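Local structure of hypothetical protein (Chromobacterium violaceum, 2ID1) at residues A[34-48]-A[83-95]. The protein probably acts as a ribosomal silencing factor that binds the large subunit through protein uL14, blocks its joining with the 30S subunit and so represses translation. Sequence-based numbering, arbitrary orientation.
Sequences FQRMIVATGDSNRQV and GDVVVHVMLPAVR
With its first three side-chain torsions near 180° (chi1 -173°), Arg95 reaches in full extension from helix 92-98 to the carboxyl end of strand 36-41. There Thr41 holds OG1 beside its own backbone N (chi1 -57°), where it accepts a hydrogen bond from Arg95 NH2 at the edge of the guanidinium, modelled too short to be exact, while the Val39 carbonyl lies over one face without bonding. NE makes a salt bridge to Glu101 and NH1 a hydrogen bond to the Asp21 carbonyl, tying helix 92-98 to neighbouring parts of the fold.

Strands 36-41 and 85-90 run parallel, 15° apart, as the central pair of the four-stranded mixed sheet of this RsfS/Iojap-family domain. Arg36, Ile38 and Ala40 each use both N and O to bond alternate residues opposite: Ile38 N to Val86 O at 3.1 Å, His88 N to Ile38 O at 2.6 Å. At its start, Asp84 O accepts from both Gln35 N (2.7 Å) and Arg36 N (3.2 Å).

The Phe34 ring receives Val86 CG1 over its centre, 3.9 Å from the centroid. On this same side of the sheet, selenomethionine Met37 sets SE obliquely to the His88 ring, 4.6 Å from its centroid; Trp77 also meets that imidazole. The other side carries Ile38 and Val87, where Ile38 packs onto helix 3-16. Val48 CG1 of helix 45-61 meets Val89 CG1 of strand 85-90 at 3.5 Å; just past that strand, Leu91 CD2 reaches Ser44 CA.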
loop_
_atom_site.group_PDB
_atom_site.type_symbol
_atom_site.label_atom_id
_atom_site.label_comp_id
_atom_site.label_asym_id
_atom_site.label_seq_id
_atom_site.Cartn_x
_atom_site.Cartn_y
_atom_site.Cartn_z
ATOM N N PHE A 34 -3.616 -10.448 8.678
ATOM C CA PHE A 34 -2.307 -10.383 8.029
ATOM C C PHE A 34 -1.178 -10.031 9.006
ATOM O O PHE A 34 -1.420 -9.461 10.065
ATOM C CB PHE A 34 -2.341 -9.356 6.891
ATOM C CG PHE A 34 -3.190 -8.148 7.184
ATOM C CD1 PHE A 34 -4.491 -8.062 6.696
ATOM C CD2 PHE A 34 -2.702 -7.116 7.980
ATOM C CE1 PHE A 34 -5.299 -6.971 7.012
ATOM C CE2 PHE A 34 -3.499 -6.020 8.305
ATOM C CZ PHE A 34 -4.800 -5.944 7.818
ATOM N N GLN A 35 0.053 -10.374 8.641
ATOM C CA GLN A 35 1.203 -10.108 9.495
ATOM C C GLN A 35 1.897 -8.780 9.201
ATOM O O GLN A 35 2.222 -8.015 10.116
ATOM C CB GLN A 35 2.226 -11.243 9.380
ATOM C CG GLN A 35 1.962 -12.458 10.266
ATOM C CD GLN A 35 0.622 -13.116 9.991
ATOM O OE1 GLN A 35 -0.415 -12.710 10.536
ATOM N NE2 GLN A 35 0.632 -14.133 9.133
ATOM N N ARG A 36 2.136 -8.508 7.923
ATOM C CA ARG A 36 2.797 -7.275 7.528
ATOM C C ARG A 36 1.934 -6.441 6.586
ATOM O O ARG A 36 1.274 -6.972 5.696
ATOM C CB ARG A 36 4.134 -7.601 6.867
ATOM C CG ARG A 36 5.298 -6.841 7.467
ATOM C CD ARG A 36 6.263 -7.737 8.252
ATOM N NE ARG A 36 5.625 -8.560 9.283
ATOM C CZ ARG A 36 6.300 -9.252 10.202
ATOM N NH1 ARG A 36 7.629 -9.210 10.218
ATOM N NH2 ARG A 36 5.657 -10.007 11.090
HETATM N N MSE A 37 1.936 -5.132 6.803
HETATM C CA MSE A 37 1.172 -4.195 5.988
HETATM C C MSE A 37 2.110 -3.141 5.433
HETATM O O MSE A 37 3.073 -2.756 6.084
HETATM C CB MSE A 37 0.107 -3.492 6.817
HETATM C CG MSE A 37 -0.548 -2.354 6.062
HETATM SE SE MSE A 37 -2.052 -1.556 6.964
HETATM C CE MSE A 37 -3.419 -2.889 6.535
ATOM N N ILE A 38 1.814 -2.653 4.240
ATOM C CA ILE A 38 2.655 -1.643 3.616
ATOM C C ILE A 38 1.788 -0.516 3.072
ATOM O O ILE A 38 0.753 -0.763 2.460
ATOM C CB ILE A 38 3.463 -2.246 2.460
ATOM C CG1 ILE A 38 4.283 -3.426 2.969
ATOM C CG2 ILE A 38 4.356 -1.188 1.843
ATOM C CD1 ILE A 38 5.009 -4.161 1.887
ATOM N N VAL A 39 2.212 0.720 3.291
ATOM C CA VAL A 39 1.455 1.861 2.810
ATOM C C VAL A 39 2.383 2.793 2.044
ATOM O O VAL A 39 3.285 3.382 2.636
ATOM C CB VAL A 39 0.842 2.659 3.972
ATOM C CG1 VAL A 39 0.141 3.895 3.438
ATOM C CG2 VAL A 39 -0.112 1.785 4.769
ATOM N N ALA A 40 2.184 2.923 0.735
ATOM C CA ALA A 40 3.025 3.816 -0.054
ATOM C C ALA A 40 2.149 4.873 -0.703
ATOM O O ALA A 40 0.951 4.666 -0.902
ATOM C CB ALA A 40 3.804 3.031 -1.109
ATOM N N THR A 41 2.754 6.007 -1.033
ATOM C CA THR A 41 2.028 7.124 -1.641
ATOM C C THR A 41 2.283 7.338 -3.129
ATOM O O THR A 41 3.410 7.230 -3.594
ATOM C CB THR A 41 2.375 8.438 -0.927
ATOM O OG1 THR A 41 2.071 8.319 0.468
ATOM C CG2 THR A 41 1.579 9.596 -1.511
ATOM N N GLY A 42 1.225 7.652 -3.864
ATOM C CA GLY A 42 1.370 7.920 -5.281
ATOM C C GLY A 42 0.877 9.331 -5.548
ATOM O O GLY A 42 -0.233 9.675 -5.130
ATOM N N ASP A 43 1.676 10.148 -6.230
ATOM C CA ASP A 43 1.280 11.528 -6.503
ATOM C C ASP A 43 0.123 11.717 -7.490
ATOM O O ASP A 43 -0.394 12.819 -7.623
ATOM C CB ASP A 43 2.488 12.340 -6.980
ATOM C CG ASP A 43 3.610 12.389 -5.949
ATOM O OD1 ASP A 43 3.330 12.689 -4.762
ATOM O OD2 ASP A 43 4.779 12.138 -6.331
ATOM N N SER A 44 -0.305 10.663 -8.167
ATOM C CA SER A 44 -1.394 10.805 -9.120
ATOM C C SER A 44 -1.995 9.452 -9.404
ATOM O O SER A 44 -1.303 8.450 -9.315
ATOM C CB SER A 44 -0.864 11.402 -10.410
ATOM O OG SER A 44 0.382 10.808 -10.732
ATOM N N ASN A 45 -3.273 9.415 -9.757
ATOM C CA ASN A 45 -3.926 8.144 -10.037
ATOM C C ASN A 45 -3.067 7.292 -10.931
ATOM O O ASN A 45 -2.993 6.079 -10.764
ATOM C CB ASN A 45 -5.240 8.373 -10.734
ATOM C CG ASN A 45 -5.979 9.515 -10.152
ATOM O OD1 ASN A 45 -5.512 10.660 -10.209
ATOM N ND2 ASN A 45 -7.138 9.232 -9.565
ATOM N N ARG A 46 -2.435 7.938 -11.900
ATOM C CA ARG A 46 -1.571 7.231 -12.817
ATOM C C ARG A 46 -0.486 6.530 -12.031
ATOM O O ARG A 46 -0.279 5.328 -12.186
ATOM C CB ARG A 46 -0.959 8.205 -13.823
ATOM C CG ARG A 46 -2.030 8.879 -14.649
ATOM C CD ARG A 46 -1.490 9.808 -15.710
ATOM N NE ARG A 46 -0.929 11.072 -15.217
ATOM C CZ ARG A 46 -1.533 11.920 -14.385
ATOM N NH1 ARG A 46 -0.922 13.045 -14.036
ATOM N NH2 ARG A 46 -2.725 11.641 -13.881
ATOM N N GLN A 47 0.196 7.268 -11.165
ATOM C CA GLN A 47 1.267 6.663 -10.389
ATOM C C GLN A 47 0.728 5.655 -9.389
ATOM O O GLN A 47 1.327 4.615 -9.154
ATOM C CB GLN A 47 2.062 7.722 -9.626
ATOM C CG GLN A 47 3.495 7.278 -9.341
ATOM C CD GLN A 47 4.089 7.915 -8.106
ATOM O OE1 GLN A 47 3.815 9.076 -7.796
ATOM N NE2 GLN A 47 4.924 7.163 -7.402
ATOM N N VAL A 48 -0.400 5.973 -8.785
ATOM C CA VAL A 48 -0.977 5.079 -7.825
ATOM C C VAL A 48 -1.307 3.741 -8.447
ATOM O O VAL A 48 -0.991 2.697 -7.889
ATOM C CB VAL A 48 -2.242 5.662 -7.260
ATOM C CG1 VAL A 48 -2.881 4.673 -6.297
ATOM C CG2 VAL A 48 -1.910 6.959 -6.556
ATOM N N GLY A 83 -2.645 -12.073 0.972
ATOM C CA GLY A 83 -2.691 -13.061 2.039
ATOM C C GLY A 83 -2.243 -12.611 3.424
ATOM O O GLY A 83 -3.014 -11.991 4.155
ATOM N N ASP A 84 -1.005 -12.939 3.797
ATOM C CA ASP A 84 -0.483 -12.560 5.102
ATOM C C ASP A 84 0.146 -11.191 5.028
ATOM O O ASP A 84 0.538 -10.622 6.046
ATOM C CB ASP A 84 0.545 -13.574 5.582
ATOM C CG ASP A 84 0.134 -14.997 5.265
ATOM O OD1 ASP A 84 0.441 -15.460 4.137
ATOM O OD2 ASP A 84 -0.516 -15.643 6.125
ATOM N N VAL A 85 0.261 -10.672 3.811
ATOM C CA VAL A 85 0.808 -9.345 3.596
ATOM C C VAL A 85 -0.096 -8.616 2.629
ATOM O O VAL A 85 -0.559 -9.185 1.643
ATOM C CB VAL A 85 2.231 -9.385 3.005
ATOM C CG1 VAL A 85 2.566 -8.045 2.372
ATOM C CG2 VAL A 85 3.234 -9.684 4.096
ATOM N N VAL A 86 -0.344 -7.347 2.914
ATOM C CA VAL A 86 -1.200 -6.549 2.056
ATOM C C VAL A 86 -0.591 -5.173 1.845
ATOM O O VAL A 86 -0.041 -4.594 2.777
ATOM C CB VAL A 86 -2.603 -6.418 2.671
ATOM C CG1 VAL A 86 -2.505 -5.830 4.060
ATOM C CG2 VAL A 86 -3.475 -5.564 1.775
ATOM N N VAL A 87 -0.686 -4.665 0.615
ATOM C CA VAL A 87 -0.132 -3.352 0.256
ATOM C C VAL A 87 -1.213 -2.318 -0.010
ATOM O O VAL A 87 -2.188 -2.597 -0.708
ATOM C CB VAL A 87 0.743 -3.410 -1.023
ATOM C CG1 VAL A 87 1.244 -2.021 -1.369
ATOM C CG2 VAL A 87 1.912 -4.350 -0.824
ATOM N N HIS A 88 -1.016 -1.129 0.555
ATOM C CA HIS A 88 -1.917 -0.002 0.378
ATOM C C HIS A 88 -1.202 1.101 -0.389
ATOM O O HIS A 88 -0.182 1.625 0.067
ATOM C CB HIS A 88 -2.362 0.580 1.710
ATOM C CG HIS A 88 -3.445 -0.196 2.379
ATOM N ND1 HIS A 88 -3.203 -1.336 3.106
ATOM C CD2 HIS A 88 -4.783 0.010 2.431
ATOM C CE1 HIS A 88 -4.344 -1.802 3.583
ATOM N NE2 HIS A 88 -5.318 -1.003 3.187
ATOM N N VAL A 89 -1.736 1.444 -1.559
ATOM C CA VAL A 89 -1.183 2.511 -2.383
ATOM C C VAL A 89 -2.282 3.555 -2.427
ATOM O O VAL A 89 -3.398 3.261 -2.857
ATOM C CB VAL A 89 -0.883 2.021 -3.788
ATOM C CG1 VAL A 89 -0.222 3.117 -4.582
ATOM C CG2 VAL A 89 0.002 0.800 -3.721
HETATM N N MSE A 90 -1.987 4.766 -1.964
HETATM C CA MSE A 90 -3.006 5.804 -1.949
HETATM C C MSE A 90 -2.489 7.225 -2.171
HETATM O O MSE A 90 -1.311 7.509 -1.964
HETATM C CB MSE A 90 -3.779 5.708 -0.641
HETATM C CG MSE A 90 -2.908 5.441 0.581
HETATM SE SE MSE A 90 -3.933 5.021 2.220
HETATM C CE MSE A 90 -2.855 3.535 2.860
ATOM N N LEU A 91 -3.366 8.110 -2.637
ATOM C CA LEU A 91 -2.998 9.506 -2.871
ATOM C C LEU A 91 -2.694 10.189 -1.551
ATOM O O LEU A 91 -3.321 9.896 -0.532
ATOM C CB LEU A 91 -4.140 10.241 -3.530
ATOM C CG LEU A 91 -4.377 9.926 -4.995
ATOM C CD1 LEU A 91 -5.799 10.283 -5.357
ATOM C CD2 LEU A 91 -3.387 10.697 -5.835
ATOM N N PRO A 92 -1.763 11.152 -1.560
ATOM C CA PRO A 92 -1.369 11.884 -0.349
ATOM C C PRO A 92 -2.549 12.388 0.491
ATOM O O PRO A 92 -2.599 12.159 1.711
ATOM C CB PRO A 92 -0.510 13.022 -0.898
ATOM C CG PRO A 92 -1.083 13.245 -2.268
ATOM C CD PRO A 92 -1.275 11.843 -2.764
ATOM N N ALA A 93 -3.495 13.072 -0.162
ATOM C CA ALA A 93 -4.692 13.598 0.512
ATOM C C ALA A 93 -5.542 12.458 1.072
ATOM O O ALA A 93 -6.184 12.607 2.110
ATOM C CB ALA A 93 -5.521 14.437 -0.459
ATOM N N VAL A 94 -5.546 11.323 0.378
ATOM C CA VAL A 94 -6.311 10.180 0.829
ATOM C C VAL A 94 -5.634 9.536 2.027
ATOM O O VAL A 94 -6.274 9.299 3.055
ATOM C CB VAL A 94 -6.478 9.138 -0.280
ATOM C CG1 VAL A 94 -7.272 7.941 0.240
ATOM C CG2 VAL A 94 -7.196 9.769 -1.457
ATOM N N ARG A 95 -4.340 9.258 1.914
ATOM C CA ARG A 95 -3.616 8.647 3.027
ATOM C C ARG A 95 -3.842 9.472 4.298
ATOM O O ARG A 95 -4.289 8.943 5.314
ATOM C CB ARG A 95 -2.133 8.569 2.692
ATOM C CG ARG A 95 -1.290 7.811 3.684
ATOM C CD ARG A 95 0.080 7.599 3.070
ATOM N NE ARG A 95 1.008 6.863 3.910
ATOM C CZ ARG A 95 2.198 6.440 3.495
ATOM N NH1 ARG A 95 3.004 5.785 4.316
ATOM N NH2 ARG A 95 2.593 6.663 2.255
#